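Local structure of ATP-dependent DNA ligase (Mycobacterium tuberculosis, 6NHX) at residues 155-159 with 160-164. The protein joins DNA ends in an ATP-consuming reaction and works with Ku in non-homologous end joining to repair double-strand breaks. The protein carries 1 engineered substitution. Sequence-based numbering, arbitrary orientation.
Sequences ACSRK and HGWEG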
loop_
_atom_site.group_PDB
_atom_site.type_symbol
_atom_site.label_atom_id
_atom_site.label_comp_id
_atom_site.label_asym_id
_atom_site.label_seq_id
_atom_site.Cartn_x
_atom_site.Cartn_y
_atom_site.Cartn_z
ATOM N N ALA A 155 -14.198 -13.051 -0.988
ATOM C CA ALA A 155 -13.953 -14.220 -0.149
ATOM C C ALA A 155 -12.673 -14.922 -0.571
ATOM O O ALA A 155 -11.937 -15.436 0.277
ATOM C CB ALA A 155 -15.129 -15.191 -0.233
ATOM N N CYS A 156 -12.396 -14.955 -1.871
ATOM C CA CYS A 156 -11.154 -15.552 -2.340
ATOM C C CYS A 156 -9.949 -14.745 -1.871
ATOM O O CYS A 156 -8.964 -15.305 -1.365
ATOM C CB CYS A 156 -11.206 -15.624 -3.860
ATOM S SG CYS A 156 -9.774 -16.395 -4.593
ATOM N N SER A 157 -10.018 -13.424 -2.013
ATOM C CA SER A 157 -8.947 -12.577 -1.508
ATOM C C SER A 157 -8.701 -12.819 -0.030
ATOM O O SER A 157 -7.550 -12.936 0.412
ATOM C CB SER A 157 -9.275 -11.111 -1.774
ATOM O OG SER A 157 -8.374 -10.265 -1.090
ATOM N N ARG A 158 -9.768 -12.898 0.766
ATOM C CA ARG A 158 -9.585 -13.130 2.193
ATOM C C ARG A 158 -8.860 -14.444 2.455
ATOM O O ARG A 158 -7.952 -14.500 3.296
ATOM C CB ARG A 158 -10.930 -13.104 2.925
ATOM C CG ARG A 158 -10.789 -13.084 4.427
ATOM C CD ARG A 158 -12.128 -13.344 5.106
ATOM N NE ARG A 158 -11.966 -13.525 6.549
ATOM C CZ ARG A 158 -12.032 -12.531 7.426
ATOM N NH1 ARG A 158 -11.870 -12.774 8.721
ATOM N NH2 ARG A 158 -12.264 -11.293 7.012
ATOM N N LYS A 159 -9.255 -15.511 1.755
ATOM C CA LYS A 159 -8.629 -16.817 1.982
ATOM C C LYS A 159 -7.140 -16.776 1.674
ATOM O O LYS A 159 -6.347 -17.462 2.326
ATOM C CB LYS A 159 -9.291 -17.915 1.145
ATOM C CG LYS A 159 -10.782 -18.035 1.280
ATOM C CD LYS A 159 -11.186 -18.159 2.733
ATOM C CE LYS A 159 -12.527 -17.521 2.900
ATOM N NZ LYS A 159 -12.517 -16.240 3.595
ATOM N N HIS A 160 -6.743 -15.990 0.677
ATOM C CA HIS A 160 -5.331 -15.844 0.342
ATOM C C HIS A 160 -4.562 -15.006 1.355
ATOM O O HIS A 160 -3.325 -14.992 1.317
ATOM C CB HIS A 160 -5.193 -15.188 -1.034
ATOM C CG HIS A 160 -5.404 -16.122 -2.188
ATOM N ND1 HIS A 160 -4.578 -17.198 -2.439
ATOM C CD2 HIS A 160 -6.320 -16.113 -3.185
ATOM C CE1 HIS A 160 -4.993 -17.825 -3.526
ATOM N NE2 HIS A 160 -6.046 -17.184 -4.000
ATOM N N GLY A 161 -5.242 -14.309 2.258
ATOM C CA GLY A 161 -4.550 -13.392 3.139
ATOM C C GLY A 161 -4.196 -12.065 2.511
ATOM O O GLY A 161 -3.397 -11.310 3.082
ATOM N N TRP A 162 -4.794 -11.734 1.378
ATOM C CA TRP A 162 -4.535 -10.460 0.738
ATOM C C TRP A 162 -5.260 -9.329 1.468
ATOM O O TRP A 162 -6.150 -9.562 2.289
ATOM C CB TRP A 162 -4.968 -10.525 -0.729
ATOM C CG TRP A 162 -4.199 -11.558 -1.518
ATOM C CD1 TRP A 162 -2.992 -12.108 -1.192
ATOM C CD2 TRP A 162 -4.603 -12.168 -2.745
ATOM N NE1 TRP A 162 -2.612 -13.008 -2.156
ATOM C CE2 TRP A 162 -3.586 -13.065 -3.116
ATOM C CE3 TRP A 162 -5.717 -12.025 -3.577
ATOM C CZ2 TRP A 162 -3.657 -13.836 -4.279
ATOM C CZ3 TRP A 162 -5.786 -12.790 -4.733
ATOM C CH2 TRP A 162 -4.759 -13.677 -5.075
ATOM N N GLU A 163 -4.847 -8.088 1.182
ATOM C CA GLU A 163 -5.372 -6.942 1.930
ATOM C C GLU A 163 -6.822 -6.637 1.565
ATOM O O GLU A 163 -7.581 -6.124 2.402
ATOM C CB GLU A 163 -4.490 -5.710 1.701
ATOM C CG GLU A 163 -4.780 -4.542 2.666
ATOM C CD GLU A 163 -4.298 -4.797 4.100
ATOM O OE1 GLU A 163 -4.923 -4.271 5.047
ATOM O OE2 GLU A 163 -3.305 -5.520 4.293
ATOM N N GLY A 164 -7.237 -6.956 0.348
ATOM C CA GLY A 164 -8.561 -6.576 -0.108
ATOM C C GLY A 164 -8.705 -6.838 -1.592
ATOM O O GLY A 164 -8.011 -7.690 -2.160
#
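Cys-156 and His-160 make the last regular turn of helix 150-160, the N of His-160 bonding to the O of Cys-156 at 3.1 Å, before the chain unwinds at Gly-161. With a positive phi of 79°, Gly-161 turns its N back to the O of Arg-158 (2.9 Å), while the N of Trp-162 reaches the O of Ser-157 at 3.2 Å.

Ser-157 ties this helix end to the strand that follows. Its OG stands anti to the backbone N (chi1 170°), which sets it beside its own carbonyl carbon, where it donates to the O of Gly-164 at 2.8 Å; the hydroxyl lies well out of that carbonyl plane. The same OG also bonds to His-188, so this buried hydroxyl joins the helix to the start of strand 164-169 and to His-188. Trp-162 packs alongside, its CB 3.4 Å from Ser-157 OG and its CE3 near Ser-157 CA. The CB of His-160 sits over the centre of one face of the indole, 3.3 Å above its plane, and the indole also packs edge-to-face with Trp-32. On the flank of the helix, the SG of Cys-156 touches the imidazole of His-160, 3.7 Å from CD2, in an oblique sulfur-aromatic contact.

Beyond the turn, Glu-163 forms a salt bridge to Arg-277 from the OB-family region and touches Asp-33; both acids are probably manganese ligands. Two bonds back into the final turn and a positive-phi glycine define a Schellman motif, which here ends helix 150-160 and leads into strand 164-169 beside the ATP site of the ligase domain.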